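Local coordinates for 11S globulin seed storage protein (Amaranthus hypochondriacus, PDB 3QAC) that probably serves as a seed storage protein, a nutrient reservoir of the two-cupin 11S globulin family, at residues A48-P59 against Q156-A167. Numbering follows the deposited sequence.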
ATOM      1  N   ALA A  48       7.771   6.728 -11.951  1.00 36.39           N
ATOM      2  CA  ALA A  48       8.458   6.506 -10.684  1.00 36.11           C
ATOM      3  C   ALA A  48       7.642   7.053  -9.524  1.00 34.95           C
ATOM      4  O   ALA A  48       7.742   6.575  -8.402  1.00 33.69           O
ATOM      5  CB  ALA A  48       9.838   7.139 -10.708  1.00 32.09           C
ATOM      6  N   GLY A  49       6.815   8.052  -9.807  1.00 39.38           N
ATOM      7  CA  GLY A  49       5.966   8.640  -8.783  1.00 37.14           C
ATOM      8  C   GLY A  49       6.784   9.447  -7.799  1.00 37.75           C
ATOM      9  O   GLY A  49       6.587   9.375  -6.582  1.00 34.56           O
ATOM     10  N   VAL A  50       7.725  10.217  -8.325  1.00 33.74           N
ATOM     11  CA  VAL A  50       8.552  11.040  -7.469  1.00 33.25           C
ATOM     12  C   VAL A  50       8.747  12.385  -8.100  1.00 32.99           C
ATOM     13  O   VAL A  50       8.405  12.604  -9.265  1.00 33.26           O
ATOM     14  CB  VAL A  50       9.922  10.405  -7.225  1.00 35.29           C
ATOM     15  CG1 VAL A  50       9.762   9.003  -6.601  1.00 34.34           C
ATOM     16  CG2 VAL A  50      10.711  10.341  -8.515  1.00 29.77           C
ATOM     17  N   SER A  51       9.260  13.300  -7.304  1.00 29.90           N
ATOM     18  CA  SER A  51       9.705  14.578  -7.806  1.00 31.58           C
ATOM     19  C   SER A  51      11.099  14.775  -7.247  1.00 36.72           C
ATOM     20  O   SER A  51      11.478  14.181  -6.240  1.00 35.88           O
ATOM     21  CB  SER A  51       8.780  15.700  -7.360  1.00 35.84           C
ATOM     22  OG  SER A  51       7.487  15.570  -7.948  1.00 34.90           O
ATOM     23  N   VAL A  52      11.884  15.581  -7.925  1.00 35.64           N
ATOM     24  CA  VAL A  52      13.212  15.862  -7.452  1.00 32.93           C
ATOM     25  C   VAL A  52      13.397  17.367  -7.432  1.00 38.35           C
ATOM     26  O   VAL A  52      12.995  18.082  -8.377  1.00 42.12           O
ATOM     27  CB  VAL A  52      14.287  15.167  -8.334  1.00 29.41           C
ATOM     28  CG1 VAL A  52      15.682  15.512  -7.867  1.00 33.73           C
ATOM     29  CG2 VAL A  52      14.089  13.659  -8.322  1.00 29.80           C
ATOM     30  N   ILE A  53      13.953  17.848  -6.330  1.00 36.22           N
ATOM     31  CA  ILE A  53      14.440  19.209  -6.248  1.00 35.66           C
ATOM     32  C   ILE A  53      15.887  19.259  -5.774  1.00 38.79           C
ATOM     33  O   ILE A  53      16.415  18.305  -5.183  1.00 36.96           O
ATOM     34  CB  ILE A  53      13.598  20.067  -5.320  1.00 32.71           C
ATOM     35  CG1 ILE A  53      13.637  19.513  -3.901  1.00 37.83           C
ATOM     36  CG2 ILE A  53      12.172  20.166  -5.839  1.00 32.32           C
ATOM     37  CD1 ILE A  53      13.118  20.514  -2.865  1.00 37.67           C
ATOM     38  N   ARG A  54      16.535  20.378  -6.056  1.00 35.46           N
ATOM     39  CA  ARG A  54      17.862  20.621  -5.549  1.00 37.78           C
ATOM     40  C   ARG A  54      17.839  22.020  -4.980  1.00 40.15           C
ATOM     41  O   ARG A  54      17.412  22.955  -5.649  1.00 42.54           O
ATOM     42  CB  ARG A  54      18.903  20.472  -6.653  1.00 37.70           C
ATOM     43  CG  ARG A  54      20.279  20.989  -6.274  1.00 42.29           C
ATOM     44  CD  ARG A  54      21.292  20.732  -7.378  1.00 41.80           C
ATOM     45  NE  ARG A  54      20.954  21.443  -8.609  1.00 47.08           N
ATOM     46  CZ  ARG A  54      21.167  20.962  -9.828  1.00 45.05           C
ATOM     47  NH1 ARG A  54      20.822  21.669 -10.896  1.00 44.36           N
ATOM     48  NH2 ARG A  54      21.713  19.766  -9.982  1.00 43.66           N
ATOM     49  N   ARG A  55      18.229  22.157  -3.722  1.00 39.19           N
ATOM     50  CA  ARG A  55      18.251  23.468  -3.100  1.00 38.71           C
ATOM     51  C   ARG A  55      19.683  23.831  -2.865  1.00 45.96           C
ATOM     52  O   ARG A  55      20.478  23.015  -2.379  1.00 45.89           O
ATOM     53  CB  ARG A  55      17.503  23.498  -1.772  1.00 34.27           C
ATOM     54  CG  ARG A  55      16.048  23.061  -1.846  1.00 45.13           C
ATOM     55  CD  ARG A  55      15.355  23.298  -0.509  1.00 41.44           C
ATOM     56  NE  ARG A  55      13.988  22.791  -0.492  1.00 44.90           N
ATOM     57  CZ  ARG A  55      12.941  23.421  -1.029  1.00 43.64           C
ATOM     58  NH1 ARG A  55      13.098  24.581  -1.665  1.00 42.87           N
ATOM     59  NH2 ARG A  55      11.735  22.876  -0.954  1.00 39.20           N
ATOM     60  N   THR A  56      20.007  25.059  -3.237  1.00 47.04           N
ATOM     61  CA  THR A  56      21.304  25.625  -2.976  1.00 44.53           C
ATOM     62  C   THR A  56      21.076  26.747  -1.996  1.00 44.85           C
ATOM     63  O   THR A  56      20.451  27.750  -2.314  1.00 49.66           O
ATOM     64  CB  THR A  56      21.905  26.165  -4.257  1.00 49.17           C
ATOM     65  OG1 THR A  56      22.072  25.082  -5.177  1.00 45.20           O
ATOM     66  CG2 THR A  56      23.247  26.814  -3.983  1.00 50.36           C
ATOM     67  N   ILE A  57      21.539  26.546  -0.781  1.00 44.67           N
ATOM     68  CA  ILE A  57      21.361  27.528   0.262  1.00 48.30           C
ATOM     69  C   ILE A  57      22.694  28.214   0.461  1.00 52.84           C
ATOM     70  O   ILE A  57      23.677  27.578   0.864  1.00 52.28           O
ATOM     71  CB  ILE A  57      20.979  26.857   1.587  1.00 49.46           C
ATOM     72  CG1 ILE A  57      19.776  25.936   1.388  1.00 45.82           C
ATOM     73  CG2 ILE A  57      20.716  27.903   2.659  1.00 47.69           C
ATOM     74  CD1 ILE A  57      19.380  25.182   2.628  1.00 41.98           C
ATOM     75  N   GLU A  58      22.729  29.508   0.175  1.00 47.68           N
ATOM     76  CA  GLU A  58      23.953  30.284   0.339  1.00 57.52           C
ATOM     77  C   GLU A  58      24.389  30.305   1.805  1.00 55.08           C
ATOM     78  O   GLU A  58      23.570  30.078   2.699  1.00 57.75           O
ATOM     79  CB  GLU A  58      23.756  31.710  -0.184  1.00 52.76           C
ATOM     80  CG  GLU A  58      23.350  31.795  -1.649  1.00 51.23           C
ATOM     81  CD  GLU A  58      23.003  33.212  -2.056  1.00 64.20           C
ATOM     82  OE1 GLU A  58      23.369  34.144  -1.301  1.00 64.05           O
ATOM     83  OE2 GLU A  58      22.364  33.401  -3.120  1.00 67.50           O
ATOM     84  N   PRO A  59      25.682  30.558   2.057  1.00 54.18           N
ATOM     85  CA  PRO A  59      26.139  30.695   3.445  1.00 58.57           C
ATOM     86  C   PRO A  59      25.270  31.698   4.212  1.00 58.95           C
ATOM     87  O   PRO A  59      24.835  32.713   3.648  1.00 54.48           O
ATOM     88  CB  PRO A  59      27.575  31.217   3.295  1.00 54.13           C
ATOM     89  CG  PRO A  59      28.015  30.724   1.965  1.00 56.51           C
ATOM     90  CD  PRO A  59      26.787  30.679   1.088  1.00 52.98           C
ATOM     91  N   GLN A 156      30.893  27.274   2.210  1.00 59.80           N
ATOM     92  CA  GLN A 156      30.511  27.024   0.823  1.00 62.52           C
ATOM     93  C   GLN A 156      28.997  26.867   0.721  1.00 57.30           C
ATOM     94  O   GLN A 156      28.325  26.664   1.727  1.00 58.19           O
ATOM     95  CB  GLN A 156      31.213  25.777   0.289  1.00 58.87           C
ATOM     96  CG  GLN A 156      30.864  24.515   1.048  1.00 63.06           C
ATOM     97  CD  GLN A 156      31.933  23.455   0.916  1.00 68.98           C
ATOM     98  OE1 GLN A 156      32.377  22.865   1.910  1.00 64.15           O
ATOM     99  NE2 GLN A 156      32.367  23.212  -0.317  1.00 72.07           N
ATOM    100  N   PRO A 157      28.445  26.972  -0.491  1.00 54.21           N
ATOM    101  CA  PRO A 157      26.990  26.822  -0.558  1.00 54.65           C
ATOM    102  C   PRO A 157      26.554  25.420  -0.142  1.00 52.22           C
ATOM    103  O   PRO A 157      27.193  24.433  -0.497  1.00 57.39           O
ATOM    104  CB  PRO A 157      26.673  27.084  -2.040  1.00 57.18           C
ATOM    105  CG  PRO A 157      27.836  27.871  -2.556  1.00 56.80           C
ATOM    106  CD  PRO A 157      29.029  27.334  -1.795  1.00 54.93           C
ATOM    107  N   LEU A 158      25.472  25.343   0.622  1.00 51.09           N
ATOM    108  CA  LEU A 158      24.958  24.070   1.096  1.00 48.97           C
ATOM    109  C   LEU A 158      24.002  23.535   0.052  1.00 47.20           C
ATOM    110  O   LEU A 158      23.021  24.188  -0.287  1.00 43.13           O
ATOM    111  CB  LEU A 158      24.232  24.260   2.429  1.00 47.33           C
ATOM    112  CG  LEU A 158      23.496  23.027   2.946  1.00 50.09           C
ATOM    113  CD1 LEU A 158      24.454  21.858   3.073  1.00 39.60           C
ATOM    114  CD2 LEU A 158      22.796  23.332   4.274  1.00 47.79           C
ATOM    115  N   VAL A 159      24.288  22.350  -0.471  1.00 49.26           N
ATOM    116  CA  VAL A 159      23.493  21.828  -1.578  1.00 47.09           C
ATOM    117  C   VAL A 159      22.912  20.440  -1.300  1.00 49.48           C
ATOM    118  O   VAL A 159      23.634  19.468  -1.032  1.00 48.16           O
ATOM    119  CB  VAL A 159      24.269  21.853  -2.915  1.00 50.61           C
ATOM    120  CG1 VAL A 159      23.405  21.307  -4.051  1.00 48.09           C
ATOM    121  CG2 VAL A 159      24.726  23.267  -3.232  1.00 47.80           C
ATOM    122  N   ALA A 160      21.587  20.371  -1.356  1.00 48.98           N
ATOM    123  CA  ALA A 160      20.872  19.143  -1.079  1.00 39.04           C
ATOM    124  C   ALA A 160      20.054  18.707  -2.302  1.00 43.46           C
ATOM    125  O   ALA A 160      19.361  19.505  -2.954  1.00 37.88           O
ATOM    126  CB  ALA A 160      19.989  19.330   0.137  1.00 33.95           C
ATOM    127  N   VAL A 161      20.177  17.432  -2.628  1.00 38.62           N
ATOM    128  CA  VAL A 161      19.400  16.865  -3.693  1.00 39.47           C
ATOM    129  C   VAL A 161      18.330  16.039  -3.014  1.00 37.30           C
ATOM    130  O   VAL A 161      18.600  15.129  -2.222  1.00 35.71           O
ATOM    131  CB  VAL A 161      20.261  16.031  -4.653  1.00 37.51           C
ATOM    132  CG1 VAL A 161      19.409  15.410  -5.721  1.00 35.58           C
ATOM    133  CG2 VAL A 161      21.338  16.914  -5.278  1.00 37.04           C
ATOM    134  N   ILE A 162      17.099  16.403  -3.309  1.00 36.73           N
ATOM    135  CA  ILE A 162      15.966  15.913  -2.571  1.00 35.95           C
ATOM    136  C   ILE A 162      15.052  15.079  -3.447  1.00 35.69           C
ATOM    137  O   ILE A 162      14.485  15.575  -4.421  1.00 40.25           O
ATOM    138  CB  ILE A 162      15.216  17.100  -1.983  1.00 36.27           C
ATOM    139  CG1 ILE A 162      16.180  17.913  -1.108  1.00 37.68           C
ATOM    140  CG2 ILE A 162      13.982  16.643  -1.224  1.00 35.44           C
ATOM    141  CD1 ILE A 162      15.603  19.180  -0.529  1.00 43.24           C
ATOM    142  N   LEU A 163      14.933  13.799  -3.130  1.00 32.49           N
ATOM    143  CA  LEU A 163      13.874  13.002  -3.717  1.00 33.23           C
ATOM    144  C   LEU A 163      12.617  13.134  -2.868  1.00 35.88           C
ATOM    145  O   LEU A 163      12.651  12.937  -1.636  1.00 32.75           O
ATOM    146  CB  LEU A 163      14.267  11.535  -3.830  1.00 35.43           C
ATOM    147  CG  LEU A 163      13.093  10.723  -4.376  1.00 38.82           C
ATOM    148  CD1 LEU A 163      13.289  10.445  -5.848  1.00 39.36           C
ATOM    149  CD2 LEU A 163      12.928   9.428  -3.610  1.00 41.39           C
ATOM    150  N   ILE A 164      11.515  13.477  -3.530  1.00 35.89           N
ATOM    151  CA  ILE A 164      10.219  13.597  -2.875  1.00 32.89           C
ATOM    152  C   ILE A 164       9.312  12.499  -3.383  1.00 36.07           C
ATOM    153  O   ILE A 164       8.923  12.494  -4.551  1.00 33.84           O
ATOM    154  CB  ILE A 164       9.548  14.940  -3.148  1.00 36.39           C
ATOM    155  CG1 ILE A 164      10.538  16.090  -2.936  1.00 33.84           C
ATOM    156  CG2 ILE A 164       8.315  15.100  -2.269  1.00 32.18           C
ATOM    157  CD1 ILE A 164       9.957  17.432  -3.250  1.00 30.40           C
ATOM    158  N   ASP A 165       8.970  11.564  -2.503  1.00 32.96           N
ATOM    159  CA  ASP A 165       8.328  10.342  -2.943  1.00 33.56           C
ATOM    160  C   ASP A 165       6.820  10.475  -2.864  1.00 36.46           C
ATOM    161  O   ASP A 165       6.181   9.947  -1.946  1.00 39.53           O
ATOM    162  CB  ASP A 165       8.817   9.163  -2.111  1.00 35.70           C
ATOM    163  CG  ASP A 165       8.130   7.889  -2.484  1.00 40.24           C
ATOM    164  OD1 ASP A 165       7.648   7.837  -3.634  1.00 36.82           O
ATOM    165  OD2 ASP A 165       8.065   6.955  -1.639  1.00 39.49           O
ATOM    166  N   THR A 166       6.260  11.181  -3.843  1.00 33.56           N
ATOM    167  CA  THR A 166       4.859  11.556  -3.834  1.00 32.02           C
ATOM    168  C   THR A 166       3.987  10.320  -3.887  1.00 32.64           C
ATOM    169  O   THR A 166       2.875  10.334  -3.388  1.00 35.44           O
ATOM    170  CB  THR A 166       4.543  12.460  -5.026  1.00 31.71           C
ATOM    171  OG1 THR A 166       5.166  11.915  -6.187  1.00 42.21           O
ATOM    172  CG2 THR A 166       5.119  13.832  -4.812  1.00 33.77           C
ATOM    173  N   ALA A 167       4.494   9.249  -4.481  1.00 30.08           N
ATOM    174  CA  ALA A 167       3.741   8.002  -4.556  1.00 33.99           C
ATOM    175  C   ALA A 167       3.826   7.135  -3.283  1.00 36.13           C
ATOM    176  O   ALA A 167       3.276   6.041  -3.240  1.00 33.23           O
ATOM    177  CB  ALA A 167       4.194   7.191  -5.761  1.00 34.75           C
TER
HETATM  178  O   HOH W   1       7.664   6.250  -5.528  1.00 42.98           O
HETATM  179  O   HOH W   2       5.525  13.802  -7.970  1.00 35.62           O
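Pro157 opens the pairing, its CB lying 3.9 Å from Thr56 CG2, the two side chains running alongside each other. Leu158 and Ile57 then exchange backbone hydrogen bonds in both directions; Ile57 N reaches Leu158 O at 2.8 Å, at an N-H...O angle of 175°. Val159 puts its two methyls to different uses: CG1 packs against Arg54 CG, 3.8 Å away, while CG2 meets the methyl and hydroxyl of Thr56. Ala160 and Arg55 form the next hydrogen-bonded pair, between the non-hydrogen-bonded pairs Val159-Thr56 and Val161-Arg54. At Ile162 the packing is tight: its CB sits 3.5 Å from Ile53 CG1, which chi1 of 61° places between the backbone N and carbonyl carbon, so that it leans over toward strand 158-164. Ile162 CD1 also meets Ile53 CD1 at 3.7 Å and lies beside CG, CD and NE of Arg55, so an alanine here would probably leave Ile53 CD1 and the Arg55 chain with a gap beside them. Leu163 CD1 rests against Val50 CB at 3.6 Å. Past Ile164, paired with Ser51, the chain makes an inverse gamma turn centred on Asp165, and Ala167 N donates a hydrogen bond to Gly49 O (3.0 Å). With axes 163° apart, these strands adjoin mid-sheet in the antiparallel cupin jelly-roll, 51-57 beside 33-37 and 158-164 beside 72-78; Val52, Val161 and Leu163 pack on strand 346-351, joining both cupin regions.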